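Local structure of methylenetetrahydrofolate--tRNA-(uracil-5-)-methyltransferase TrmFO (Thermus thermophilus, 3G5S) at residues P401-R406 against R413-R418; E372-G377 against A395-V400; C189-E194 against Q291-L296; L281-Q286 against V302-M307. The protein is a folate- and FAD-dependent methyltransferase that probably converts uridine 54 of tRNAs to 5-methyluridine. All coordinates share one frame; numbering follows the deposited sequence.

Contact 1: P401-R406 against R413-R418; sequences PPVEGR and RQAMYR. With EDO (1,2-ethanediol), chain H.
Val403 and Met416, a selenomethionine, slide past each other in opposite directions. Val403 points at the helix. Its CG2, anti to the carbonyl carbon, reaches Met416 CG at 3.4 Å, tighter than usual for two carbons. Both methyls also touch Ala415 CB, CG2 at 4.0 Å. Met416 runs extended beyond CG (chi2 -179°), and its tip crosses to the two prolines. There Met416 CE lies 3.5 Å from Pro401 O. The same methyl is 3.6 Å from Pro402 CA, so it rests on the proline backbone. The contact is a loop folded back on helix 409-429, which it leads into. Helix side chains also hold the loop by its carbonyls: Arg419 bonds to Pro401 O and Pro402 O, and Lys412 to Gly405 O. Arg413 leaves the helix on another side, extended from CG to NE, and turns the edge of its guanidinium to a bound 1,2-ethanediol. Arg413 NE gives a nearly straight bond (169°) to O2 of the diol at 2.8 Å, and NH2 adds a weak one. Arg413 NH2 also makes a long, weak ion pair with Glu300 OE2. An alanine in place of Arg413 would probably leave the diol held less firmly and Glu300 without this partner. The diol is probably from the crystallisation liquor, and it also bonds to Glu300 OE2.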
loop_
_atom_site.group_PDB
_atom_site.type_symbol
_atom_site.label_atom_id
_atom_site.label_comp_id
_atom_site.label_asym_id
_atom_site.label_seq_id
_atom_site.Cartn_x
_atom_site.Cartn_y
_atom_site.Cartn_z
ATOM N N PRO A 401 -8.827 -11.521 -8.171
ATOM C CA PRO A 401 -9.304 -11.889 -9.505
ATOM C C PRO A 401 -10.644 -11.243 -9.804
ATOM O O PRO A 401 -11.406 -10.904 -8.898
ATOM C CB PRO A 401 -9.461 -13.410 -9.412
ATOM C CG PRO A 401 -8.532 -13.812 -8.319
ATOM C CD PRO A 401 -8.615 -12.704 -7.323
ATOM N N PRO A 402 -10.938 -11.077 -11.094
ATOM C CA PRO A 402 -12.237 -10.547 -11.495
ATOM C C PRO A 402 -13.356 -11.488 -11.073
ATOM O O PRO A 402 -13.125 -12.670 -10.814
ATOM C CB PRO A 402 -12.148 -10.521 -13.028
ATOM C CG PRO A 402 -10.741 -10.840 -13.384
ATOM C CD PRO A 402 -10.160 -11.583 -12.236
ATOM N N VAL A 403 -14.573 -10.964 -11.015
ATOM C CA VAL A 403 -15.745 -11.818 -11.043
ATOM C C VAL A 403 -16.267 -11.691 -12.453
ATOM O O VAL A 403 -16.687 -10.615 -12.874
ATOM C CB VAL A 403 -16.821 -11.372 -10.048
ATOM C CG1 VAL A 403 -18.128 -12.118 -10.313
ATOM C CG2 VAL A 403 -16.333 -11.599 -8.624
ATOM N N GLU A 404 -16.203 -12.788 -13.196
ATOM C CA GLU A 404 -16.628 -12.769 -14.576
ATOM C C GLU A 404 -18.143 -12.637 -14.618
ATOM O O GLU A 404 -18.858 -13.149 -13.749
ATOM C CB GLU A 404 -16.158 -14.027 -15.301
ATOM C CG GLU A 404 -14.638 -14.181 -15.343
ATOM C CD GLU A 404 -13.972 -13.225 -16.316
ATOM O OE1 GLU A 404 -14.612 -12.860 -17.327
ATOM O OE2 GLU A 404 -12.806 -12.844 -16.074
ATOM N N GLY A 405 -18.623 -11.952 -15.641
ATOM C CA GLY A 405 -20.041 -11.724 -15.798
ATOM C C GLY A 405 -20.250 -10.359 -16.401
ATOM O O GLY A 405 -19.291 -9.622 -16.666
ATOM N N ARG A 406 -21.505 -10.012 -16.626
ATOM C CA ARG A 406 -21.800 -8.682 -17.131
ATOM C C ARG A 406 -22.654 -7.866 -16.171
ATOM O O ARG A 406 -23.266 -6.876 -16.560
ATOM C CB ARG A 406 -22.404 -8.733 -18.534
ATOM C CG ARG A 406 -23.444 -9.798 -18.733
ATOM C CD ARG A 406 -23.505 -10.191 -20.198
ATOM N NE ARG A 406 -22.414 -11.094 -20.554
ATOM C CZ ARG A 406 -22.009 -11.333 -21.799
ATOM N NH1 ARG A 406 -22.595 -10.725 -22.819
ATOM N NH2 ARG A 406 -21.012 -12.180 -22.023
ATOM N N ARG A 413 -18.456 -6.050 -7.153
ATOM C CA ARG A 413 -17.744 -5.801 -5.907
ATOM C C ARG A 413 -18.372 -6.574 -4.752
ATOM O O ARG A 413 -17.663 -7.178 -3.947
ATOM C CB ARG A 413 -17.673 -4.300 -5.623
ATOM C CG ARG A 413 -16.796 -3.557 -6.620
ATOM C CD ARG A 413 -17.016 -2.066 -6.591
ATOM N NE ARG A 413 -16.231 -1.441 -7.644
ATOM C CZ ARG A 413 -16.475 -0.240 -8.151
ATOM N NH1 ARG A 413 -17.484 0.481 -7.687
ATOM N NH2 ARG A 413 -15.707 0.235 -9.121
ATOM N N GLN A 414 -19.697 -6.579 -4.675
ATOM C CA GLN A 414 -20.360 -7.370 -3.650
ATOM C C GLN A 414 -19.998 -8.853 -3.781
ATOM O O GLN A 414 -19.748 -9.533 -2.789
ATOM C CB GLN A 414 -21.877 -7.146 -3.705
ATOM C CG GLN A 414 -22.288 -5.717 -3.315
ATOM C CD GLN A 414 -23.776 -5.451 -3.455
ATOM O OE1 GLN A 414 -24.362 -4.712 -2.663
ATOM N NE2 GLN A 414 -24.389 -6.044 -4.467
ATOM N N ALA A 415 -19.959 -9.350 -5.011
ATOM C CA ALA A 415 -19.574 -10.732 -5.259
ATOM C C ALA A 415 -18.128 -10.993 -4.839
ATOM O O ALA A 415 -17.839 -12.031 -4.240
ATOM C CB ALA A 415 -19.776 -11.081 -6.718
HETATM N N MSE A 416 -17.234 -10.055 -5.140
HETATM C CA MSE A 416 -15.833 -10.187 -4.750
HETATM C C MSE A 416 -15.684 -10.194 -3.230
HETATM O O MSE A 416 -14.843 -10.912 -2.678
HETATM C CB MSE A 416 -15.013 -9.038 -5.334
HETATM C CG MSE A 416 -14.800 -9.084 -6.832
HETATM SE SE MSE A 416 -13.708 -7.562 -7.372
HETATM C CE MSE A 416 -13.401 -8.029 -9.238
ATOM N N TYR A 417 -16.475 -9.374 -2.557
ATOM C CA TYR A 417 -16.455 -9.323 -1.104
ATOM C C TYR A 417 -16.833 -10.677 -0.513
ATOM O O TYR A 417 -16.122 -11.222 0.330
ATOM C CB TYR A 417 -17.393 -8.223 -0.612
ATOM C CG TYR A 417 -17.522 -8.083 0.882
ATOM C CD1 TYR A 417 -18.308 -8.963 1.613
ATOM C CD2 TYR A 417 -16.897 -7.042 1.555
ATOM C CE1 TYR A 417 -18.442 -8.830 2.975
ATOM C CE2 TYR A 417 -17.034 -6.896 2.917
ATOM C CZ TYR A 417 -17.801 -7.797 3.617
ATOM O OH TYR A 417 -17.943 -7.651 4.977
ATOM N N ARG A 418 -17.952 -11.233 -0.963
ATOM C CA ARG A 418 -18.399 -12.502 -0.407
ATOM C C ARG A 418 -17.418 -13.622 -0.698
ATOM O O ARG A 418 -17.113 -14.435 0.172
ATOM C CB ARG A 418 -19.759 -12.880 -0.976
ATOM C CG ARG A 418 -20.882 -12.051 -0.453
ATOM C CD ARG A 418 -22.208 -12.696 -0.787
ATOM N NE ARG A 418 -23.313 -11.882 -0.304
ATOM C CZ ARG A 418 -24.453 -12.376 0.161
ATOM N NH1 ARG A 418 -24.632 -13.691 0.213
ATOM N NH2 ARG A 418 -25.412 -11.556 0.574
HETATM C C1 EDO H . -15.244 -3.923 -10.521
HETATM O O1 EDO H . -14.657 -3.307 -11.674
HETATM C C2 EDO H . -14.226 -3.957 -9.388
HETATM O O2 EDO H . -13.983 -2.621 -8.931
#

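Contact 2: E372-G377 against A395-V400; sequences ESMLGG and ANWGLV
Glu372 and Val400 bring their CA atoms within 5.2 Å, and Gly377 and Leu399 within 4.8 Å, as the start of helix 374-384 lies against the loop that follows. Ser373 is the N-cap; its OG accepts from Gly376 N and also bonds to Pro370 O. Met374, a selenomethionine, fills the joint. Its CG is anti to the backbone N (chi1 -172°) and lies beside Ala395 CB; the chain then bends twice. Met374 SE comes 3.4 Å from Asn396 O and also touches Leu399 CD1. Its methyl CE meets Trp397 CE3 at 3.6 Å, with the side chains crossing at about a right angle. Val400 CG1 sits against two carbonyls, 3.6 Å from both Glu372 O and Ser373 O. Gly377 lets the backbones close up, since a CB there would clash with Leu399 O. A water lies within bonding distance of Gly377 O and Leu399 O, with more acceptors nearby than protons to give. Glu70 of helix 63-74 accepts from Met374 N and Leu375 N, and Trp397 NE1 bonds to Thr61 O. Direct contact is by dispersion, with methyl on indole, selenium by Asn396 O and carbons against carbonyls; a water probably helps link them.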
loop_
_atom_site.group_PDB
_atom_site.type_symbol
_atom_site.label_atom_id
_atom_site.label_comp_id
_atom_site.label_asym_id
_atom_site.label_seq_id
_atom_site.Cartn_x
_atom_site.Cartn_y
_atom_site.Cartn_z
ATOM N N GLU A 372 -7.871 -14.546 -3.653
ATOM C CA GLU A 372 -9.235 -14.016 -3.605
ATOM C C GLU A 372 -9.473 -13.125 -2.398
ATOM O O GLU A 372 -10.400 -12.317 -2.406
ATOM C CB GLU A 372 -10.272 -15.140 -3.592
ATOM C CG GLU A 372 -10.348 -15.934 -4.874
ATOM C CD GLU A 372 -9.167 -16.863 -5.075
ATOM O OE1 GLU A 372 -8.461 -17.174 -4.087
ATOM O OE2 GLU A 372 -8.962 -17.295 -6.234
ATOM N N SER A 373 -8.677 -13.303 -1.347
ATOM C CA SER A 373 -8.817 -12.463 -0.172
ATOM C C SER A 373 -8.093 -11.153 -0.412
ATOM O O SER A 373 -7.143 -11.088 -1.199
ATOM C CB SER A 373 -8.294 -13.155 1.086
ATOM O OG SER A 373 -6.890 -13.276 1.098
HETATM N N MSE A 374 -8.535 -10.107 0.266
HETATM C CA MSE A 374 -7.885 -8.817 0.087
HETATM C C MSE A 374 -6.466 -8.832 0.668
HETATM O O MSE A 374 -5.533 -8.322 0.046
HETATM C CB MSE A 374 -8.719 -7.690 0.688
HETATM C CG MSE A 374 -8.201 -6.291 0.381
HETATM SE SE MSE A 374 -8.001 -5.921 -1.531
HETATM C CE MSE A 374 -9.819 -6.276 -2.097
ATOM N N LEU A 375 -6.279 -9.414 1.848
ATOM C CA LEU A 375 -4.922 -9.484 2.389
ATOM C C LEU A 375 -4.030 -10.307 1.460
ATOM O O LEU A 375 -2.884 -9.939 1.199
ATOM C CB LEU A 375 -4.908 -10.053 3.808
ATOM C CG LEU A 375 -3.506 -10.189 4.414
ATOM C CD1 LEU A 375 -2.731 -8.865 4.357
ATOM C CD2 LEU A 375 -3.595 -10.703 5.838
ATOM N N GLY A 376 -4.553 -11.419 0.955
ATOM C CA GLY A 376 -3.803 -12.242 0.028
ATOM C C GLY A 376 -3.455 -11.508 -1.252
ATOM O O GLY A 376 -2.335 -11.587 -1.749
ATOM N N GLY A 377 -4.423 -10.791 -1.805
ATOM C CA GLY A 377 -4.149 -10.021 -3.001
ATOM C C GLY A 377 -3.078 -8.974 -2.745
ATOM O O GLY A 377 -2.206 -8.750 -3.582
ATOM N N ALA A 395 -5.230 -1.237 -0.325
ATOM C CA ALA A 395 -6.252 -2.204 -0.719
ATOM C C ALA A 395 -7.160 -1.640 -1.810
ATOM O O ALA A 395 -7.649 -0.521 -1.699
ATOM C CB ALA A 395 -7.082 -2.592 0.481
ATOM N N ASN A 396 -7.393 -2.437 -2.843
ATOM C CA ASN A 396 -8.274 -2.054 -3.938
ATOM C C ASN A 396 -8.700 -3.312 -4.687
ATOM O O ASN A 396 -8.054 -4.359 -4.576
ATOM C CB ASN A 396 -7.597 -1.048 -4.881
ATOM C CG ASN A 396 -6.426 -1.649 -5.624
ATOM O OD1 ASN A 396 -5.274 -1.582 -5.161
ATOM N ND2 ASN A 396 -6.701 -2.265 -6.758
ATOM N N TRP A 397 -9.779 -3.205 -5.453
ATOM C CA TRP A 397 -10.335 -4.367 -6.127
ATOM C C TRP A 397 -9.482 -4.915 -7.268
ATOM O O TRP A 397 -9.704 -6.033 -7.705
ATOM C CB TRP A 397 -11.755 -4.084 -6.613
ATOM C CG TRP A 397 -12.745 -3.908 -5.510
ATOM C CD1 TRP A 397 -13.513 -2.806 -5.271
ATOM C CD2 TRP A 397 -13.116 -4.879 -4.517
ATOM N NE1 TRP A 397 -14.334 -3.024 -4.190
ATOM C CE2 TRP A 397 -14.110 -4.288 -3.710
ATOM C CE3 TRP A 397 -12.697 -6.182 -4.228
ATOM C CZ2 TRP A 397 -14.696 -4.964 -2.632
ATOM C CZ3 TRP A 397 -13.281 -6.852 -3.158
ATOM C CH2 TRP A 397 -14.267 -6.242 -2.375
ATOM N N GLY A 398 -8.509 -4.148 -7.753
ATOM C CA GLY A 398 -7.609 -4.662 -8.771
ATOM C C GLY A 398 -6.691 -5.781 -8.297
ATOM O O GLY A 398 -6.119 -6.498 -9.119
ATOM N N LEU A 399 -6.566 -5.941 -6.981
ATOM C CA LEU A 399 -5.631 -6.900 -6.391
ATOM C C LEU A 399 -6.132 -8.338 -6.407
ATOM O O LEU A 399 -5.346 -9.259 -6.230
ATOM C CB LEU A 399 -5.334 -6.512 -4.947
ATOM C CG LEU A 399 -4.616 -5.183 -4.762
ATOM C CD1 LEU A 399 -4.537 -4.839 -3.295
ATOM C CD2 LEU A 399 -3.229 -5.185 -5.391
ATOM N N VAL A 400 -7.439 -8.529 -6.570
ATOM C CA VAL A 400 -8.037 -9.865 -6.537
ATOM C C VAL A 400 -8.553 -10.230 -7.928
ATOM O O VAL A 400 -8.698 -9.361 -8.784
ATOM C CB VAL A 400 -9.174 -9.964 -5.490
ATOM C CG1 VAL A 400 -8.648 -9.646 -4.090
ATOM C CG2 VAL A 400 -10.341 -9.055 -5.864
HETATM O O HOH W 1 -2.611 -9.667 -6.089
#

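Contact 3: C189-E194 against Q291-L296; sequences CPMTEE and QMIPGL
Cys189 and Pro294 meet where a type II beta turn, Ile293 to Leu296, packs on the end of strand 187-191 of the antiparallel sheet. Cys189 points at the turn. Its CB lies 3.2 Å from Pro294 O, a short approach for a carbon. The same CB is 3.8 Å from Ile293 CG2. One bond further, Cys189 SG, anti to the carbonyl carbon (chi1 -57°), stays by the same carbonyl at 3.4 Å from Pro294 O. The Pro294 ring lies by the strand backbone, with its CG 3.5 Å from Pro190 O. Met191, a selenomethionine, has two conformers. In one of them the chain bends at its last torsion and Met191 CE lies 3.8 Å from Pro294 CD, a contact that is doubtful for that reason. The strand is paired on through Cys189 with Val260 and Met191 with Ala258. Beyond it Thr192 caps helix 193-205, and its own N donates to Glu195 OE1, consistent with a capping box. Phe199 of that helix also packs on Ile293. Gly295 has backbone angles of 98° and -25°, as suits the third residue of such a turn, where a CB would be jammed against the carbonyl before it. Leu296 N closes the turn on Ile293 O at 2.8 Å.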
loop_
_atom_site.group_PDB
_atom_site.type_symbol
_atom_site.label_atom_id
_atom_site.label_comp_id
_atom_site.label_asym_id
_atom_site.label_seq_id
_atom_site.Cartn_x
_atom_site.Cartn_y
_atom_site.Cartn_z
ATOM N N CYS A 189 -1.594 6.391 -25.327
ATOM C CA CYS A 189 -2.838 7.101 -25.594
ATOM C C CYS A 189 -2.498 8.403 -26.307
ATOM O O CYS A 189 -2.132 9.382 -25.653
ATOM C CB CYS A 189 -3.551 7.422 -24.281
ATOM S SG CYS A 189 -3.917 5.995 -23.239
ATOM N N PRO A 190 -2.588 8.417 -27.648
ATOM C CA PRO A 190 -2.216 9.635 -28.371
ATOM C C PRO A 190 -3.257 10.745 -28.259
ATOM O O PRO A 190 -4.464 10.488 -28.158
ATOM C CB PRO A 190 -2.086 9.158 -29.817
ATOM C CG PRO A 190 -2.974 7.968 -29.913
ATOM C CD PRO A 190 -2.943 7.311 -28.557
HETATM N N MSE A 191 -2.765 11.976 -28.325
HETATM C CA MSE A 191 -3.549 13.174 -28.113
HETATM C C MSE A 191 -3.223 14.174 -29.209
HETATM O O MSE A 191 -2.073 14.257 -29.649
HETATM C CB MSE A 191 -3.152 13.778 -26.779
HETATM C CG MSE A 191 -4.242 14.523 -26.107
HETATM SE SE MSE A 191 -3.706 14.825 -24.300
HETATM C CE MSE A 191 -3.477 13.037 -23.738
ATOM N N THR A 192 -4.223 14.937 -29.639
ATOM C CA THR A 192 -3.981 16.042 -30.554
ATOM C C THR A 192 -3.511 17.247 -29.755
ATOM O O THR A 192 -3.581 17.267 -28.524
ATOM C CB THR A 192 -5.262 16.464 -31.282
ATOM O OG1 THR A 192 -6.216 16.916 -30.314
ATOM C CG2 THR A 192 -5.843 15.305 -32.083
ATOM N N GLU A 193 -3.049 18.267 -30.464
ATOM C CA GLU A 193 -2.663 19.518 -29.829
ATOM C C GLU A 193 -3.816 20.139 -29.033
ATOM O O GLU A 193 -3.605 20.643 -27.937
ATOM C CB GLU A 193 -2.131 20.500 -30.878
ATOM C CG GLU A 193 -1.471 21.755 -30.317
ATOM C CD GLU A 193 -0.839 22.615 -31.404
ATOM O OE1 GLU A 193 -1.015 22.296 -32.600
ATOM O OE2 GLU A 193 -0.169 23.615 -31.069
ATOM N N GLU A 194 -5.034 20.114 -29.571
ATOM C CA GLU A 194 -6.165 20.675 -28.833
ATOM C C GLU A 194 -6.482 19.880 -27.569
ATOM O O GLU A 194 -6.797 20.454 -26.528
ATOM C CB GLU A 194 -7.413 20.791 -29.715
ATOM C CG GLU A 194 -8.722 21.022 -28.942
ATOM C CD GLU A 194 -8.746 22.313 -28.127
ATOM O OE1 GLU A 194 -7.878 23.188 -28.345
ATOM O OE2 GLU A 194 -9.646 22.457 -27.267
ATOM N N GLN A 291 -9.804 11.238 -16.900
ATOM C CA GLN A 291 -10.851 10.891 -17.843
ATOM C C GLN A 291 -10.907 11.828 -19.057
ATOM O O GLN A 291 -11.722 11.636 -19.953
ATOM C CB GLN A 291 -12.190 10.718 -17.121
ATOM C CG GLN A 291 -12.150 9.522 -16.150
ATOM C CD GLN A 291 -13.501 9.166 -15.562
ATOM O OE1 GLN A 291 -14.392 10.012 -15.472
ATOM N NE2 GLN A 291 -13.658 7.909 -15.150
HETATM N N MSE A 292 -10.007 12.813 -19.093
HETATM C CA MSE A 292 -9.801 13.645 -20.277
HETATM C C MSE A 292 -8.818 13.019 -21.265
HETATM O O MSE A 292 -8.654 13.516 -22.373
HETATM C CB MSE A 292 -9.279 15.026 -19.884
HETATM C CG MSE A 292 -10.229 15.832 -19.034
HETATM SE SE MSE A 292 -9.492 17.575 -18.628
HETATM C CE MSE A 292 -10.968 18.246 -17.550
ATOM N N ILE A 293 -8.146 11.947 -20.860
ATOM C CA ILE A 293 -7.143 11.310 -21.708
ATOM C C ILE A 293 -7.829 10.308 -22.627
ATOM O O ILE A 293 -8.577 9.461 -22.153
ATOM C CB ILE A 293 -6.089 10.585 -20.850
ATOM C CG1 ILE A 293 -5.364 11.591 -19.948
ATOM C CG2 ILE A 293 -5.115 9.808 -21.731
ATOM C CD1 ILE A 293 -4.556 10.941 -18.832
ATOM N N PRO A 294 -7.593 10.407 -23.946
ATOM C CA PRO A 294 -8.217 9.447 -24.862
ATOM C C PRO A 294 -7.926 8.008 -24.454
ATOM O O PRO A 294 -6.774 7.655 -24.189
ATOM C CB PRO A 294 -7.560 9.767 -26.207
ATOM C CG PRO A 294 -7.170 11.203 -26.099
ATOM C CD PRO A 294 -6.771 11.400 -24.661
ATOM N N GLY A 295 -8.976 7.192 -24.397
ATOM C CA GLY A 295 -8.866 5.823 -23.933
ATOM C C GLY A 295 -9.261 5.654 -22.476
ATOM O O GLY A 295 -9.674 4.570 -22.062
ATOM N N LEU A 296 -9.151 6.728 -21.701
ATOM C CA LEU A 296 -9.382 6.661 -20.265
ATOM C C LEU A 296 -10.667 7.370 -19.831
ATOM O O LEU A 296 -10.869 7.619 -18.640
ATOM C CB LEU A 296 -8.170 7.224 -19.507
ATOM C CG LEU A 296 -6.829 6.562 -19.842
ATOM C CD1 LEU A 296 -5.720 7.135 -18.973
ATOM C CD2 LEU A 296 -6.889 5.047 -19.684
#

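Contact 4: L281-Q286 against V302-M307; sequences LKWPEQ and VRYGVM
Trp283 and Tyr304 carry the apolar half of this contact, and Gln286 and Gly305 the polar half. The two rings are nearly parallel, 12° apart, but offset, with little ring-on-ring cover. Each ring instead covers the other residue's first carbon in a pair of CH-pi contacts. Tyr304 CB sits over the centre of the five-membered ring of Trp283, 3.3 Å from its centroid. Trp283 CB lies likewise over the face of the Tyr304 ring, 3.7 Å from the centroid. Val306 CG1 meets the indole at its edge, near CZ2. An alanine in place of Trp283 would probably leave Tyr304 CB and Val306 CG1 without the surface they pack on.

The direct hydrogen bonds across the contact all use the Gln286 amide, on a chain extended beyond CG (chi2 -173°). Gly305 N donates to Gln286 OE1 at 2.8 Å, in the carbonyl plane and on a lone pair. Gln286 NE2 donates to Gly305 O at 2.9 Å, and also to Leu281 O at 2.9 Å.

A water gives bonds to Leu281 O and Gly305 O and takes a weak one from Trp283 NE1.

The contact joins the first turn of helix 283-290 to the chain leaving strand 301-303, where Val302 and Arg303 form a classic beta bulge against Ile163. Because oxygen and nitrogen of the buried Gln286 amide each have a fitting partner on Gly305, its rotation is fixed, and the amide pairs with the N and O of Gly305 much as a neighbouring backbone would.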
loop_
_atom_site.group_PDB
_atom_site.type_symbol
_atom_site.label_atom_id
_atom_site.label_comp_id
_atom_site.label_asym_id
_atom_site.label_seq_id
_atom_site.Cartn_x
_atom_site.Cartn_y
_atom_site.Cartn_z
ATOM N N LEU A 281 -2.204 15.863 -6.566
ATOM C CA LEU A 281 -3.566 16.357 -6.740
ATOM C C LEU A 281 -4.552 15.630 -5.838
ATOM O O LEU A 281 -4.366 14.458 -5.515
ATOM C CB LEU A 281 -4.004 16.190 -8.189
ATOM C CG LEU A 281 -3.354 17.135 -9.204
ATOM C CD1 LEU A 281 -3.825 16.806 -10.608
ATOM C CD2 LEU A 281 -3.645 18.595 -8.867
ATOM N N LYS A 282 -5.611 16.325 -5.440
ATOM C CA LYS A 282 -6.701 15.679 -4.718
ATOM C C LYS A 282 -7.298 14.604 -5.608
ATOM O O LYS A 282 -7.312 14.734 -6.829
ATOM C CB LYS A 282 -7.763 16.698 -4.312
ATOM C CG LYS A 282 -7.218 17.805 -3.435
ATOM C CD LYS A 282 -8.326 18.606 -2.782
ATOM C CE LYS A 282 -7.743 19.700 -1.904
ATOM N NZ LYS A 282 -8.756 20.289 -0.985
ATOM N N TRP A 283 -7.790 13.536 -4.998
ATOM C CA TRP A 283 -8.197 12.373 -5.769
ATOM C C TRP A 283 -9.350 12.648 -6.756
ATOM O O TRP A 283 -9.289 12.201 -7.895
ATOM C CB TRP A 283 -8.437 11.186 -4.829
ATOM C CG TRP A 283 -7.150 10.757 -4.142
ATOM C CD1 TRP A 283 -5.934 11.385 -4.208
ATOM C CD2 TRP A 283 -6.966 9.632 -3.276
ATOM N NE1 TRP A 283 -5.005 10.710 -3.455
ATOM C CE2 TRP A 283 -5.612 9.633 -2.872
ATOM C CE3 TRP A 283 -7.809 8.622 -2.810
ATOM C CZ2 TRP A 283 -5.086 8.657 -2.028
ATOM C CZ3 TRP A 283 -7.280 7.656 -1.970
ATOM C CH2 TRP A 283 -5.934 7.684 -1.588
ATOM N N PRO A 284 -10.383 13.407 -6.342
ATOM C CA PRO A 284 -11.434 13.696 -7.330
ATOM C C PRO A 284 -10.905 14.485 -8.527
ATOM O O PRO A 284 -11.406 14.329 -9.642
ATOM C CB PRO A 284 -12.438 14.538 -6.536
ATOM C CG PRO A 284 -12.243 14.094 -5.111
ATOM C CD PRO A 284 -10.761 13.853 -4.989
ATOM N N GLU A 285 -9.898 15.321 -8.304
ATOM C CA GLU A 285 -9.282 16.053 -9.407
ATOM C C GLU A 285 -8.504 15.120 -10.327
ATOM O O GLU A 285 -8.542 15.271 -11.545
ATOM C CB GLU A 285 -8.374 17.167 -8.893
ATOM C CG GLU A 285 -9.116 18.254 -8.134
ATOM C CD GLU A 285 -10.006 19.107 -9.030
ATOM O OE1 GLU A 285 -11.021 18.601 -9.561
ATOM O OE2 GLU A 285 -9.686 20.297 -9.199
ATOM N N GLN A 286 -7.798 14.155 -9.749
ATOM C CA GLN A 286 -7.107 13.165 -10.558
ATOM C C GLN A 286 -8.088 12.428 -11.458
ATOM O O GLN A 286 -7.821 12.225 -12.636
ATOM C CB GLN A 286 -6.375 12.159 -9.676
ATOM C CG GLN A 286 -5.186 12.730 -8.926
ATOM C CD GLN A 286 -4.397 11.660 -8.195
ATOM O OE1 GLN A 286 -4.176 10.571 -8.720
ATOM N NE2 GLN A 286 -3.965 11.971 -6.981
ATOM N N VAL A 302 -7.884 2.578 -9.542
ATOM C CA VAL A 302 -7.819 1.706 -8.379
ATOM C C VAL A 302 -6.786 2.155 -7.346
ATOM O O VAL A 302 -6.867 1.747 -6.193
ATOM C CB VAL A 302 -7.586 0.231 -8.773
ATOM C CG1 VAL A 302 -8.767 -0.302 -9.565
ATOM C CG2 VAL A 302 -6.296 0.073 -9.559
ATOM N N ARG A 303 -5.831 2.992 -7.743
ATOM C CA ARG A 303 -4.863 3.523 -6.793
ATOM C C ARG A 303 -4.512 4.929 -7.251
ATOM O O ARG A 303 -4.019 5.108 -8.359
ATOM C CB ARG A 303 -3.612 2.635 -6.743
ATOM C CG ARG A 303 -2.644 2.980 -5.625
ATOM C CD ARG A 303 -1.639 4.098 -5.992
ATOM N NE ARG A 303 -0.517 4.021 -5.065
ATOM C CZ ARG A 303 -0.370 4.742 -3.955
ATOM N NH1 ARG A 303 -1.231 5.706 -3.642
ATOM N NH2 ARG A 303 0.678 4.511 -3.167
ATOM N N TYR A 304 -4.808 5.925 -6.423
ATOM C CA TYR A 304 -4.553 7.314 -6.792
ATOM C C TYR A 304 -3.092 7.709 -6.575
ATOM O O TYR A 304 -2.403 7.153 -5.722
ATOM C CB TYR A 304 -5.485 8.246 -6.020
ATOM C CG TYR A 304 -6.888 8.257 -6.578
ATOM C CD1 TYR A 304 -7.215 9.093 -7.635
ATOM C CD2 TYR A 304 -7.881 7.423 -6.072
ATOM C CE1 TYR A 304 -8.476 9.116 -8.170
ATOM C CE2 TYR A 304 -9.161 7.440 -6.603
ATOM C CZ TYR A 304 -9.448 8.288 -7.653
ATOM O OH TYR A 304 -10.705 8.325 -8.194
ATOM N N GLY A 305 -2.614 8.675 -7.352
ATOM C CA GLY A 305 -1.249 9.149 -7.197
ATOM C C GLY A 305 -1.055 9.945 -5.923
ATOM O O GLY A 305 -1.989 10.598 -5.441
ATOM N N VAL A 306 0.153 9.876 -5.375
ATOM C CA VAL A 306 0.510 10.620 -4.175
ATOM C C VAL A 306 1.986 10.985 -4.211
ATOM O O VAL A 306 2.779 10.335 -4.895
ATOM C CB VAL A 306 0.247 9.820 -2.885
ATOM C CG1 VAL A 306 -1.233 9.519 -2.734
ATOM C CG2 VAL A 306 1.092 8.552 -2.855
HETATM N N MSE A 307 2.337 12.030 -3.466
HETATM C CA MSE A 307 3.704 12.530 -3.366
HETATM C C MSE A 307 3.993 12.839 -1.919
HETATM O O MSE A 307 3.630 13.911 -1.444
HETATM C CB MSE A 307 3.849 13.868 -4.100
HETATM C CG MSE A 307 3.743 13.841 -5.605
HETATM SE SE MSE A 307 5.470 13.708 -6.516
HETATM C CE MSE A 307 6.542 14.931 -5.452
HETATM O O HOH W 2 -2.460 12.924 -3.966
#

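In the fold
Contacts 3 and 4 interleave along the chain: 189-194, 281-286, 291-296, 302-307. Their centres are about 18 Å apart without touching. Both reach the antiparallel sheet, through strands 187-191 and 301-303, and helix 283-290 starts in contact 4 and leads to the turn of contact 3. Contacts 2 and 1 follow in series nearer the C-terminus, their centres about 11 Å apart. Trp397 of contact 2 packs on Arg413 and Met416 of contact 1. Contact 2 touches contact 4, with Asn396 CB 3.2 Å from Val302 O. Contact 3 has its centre about 30 Å from those of contacts 1 and 2. The C-terminal helices are thus joined to the sheet through the loop 395-400, away from the annotated FAD site.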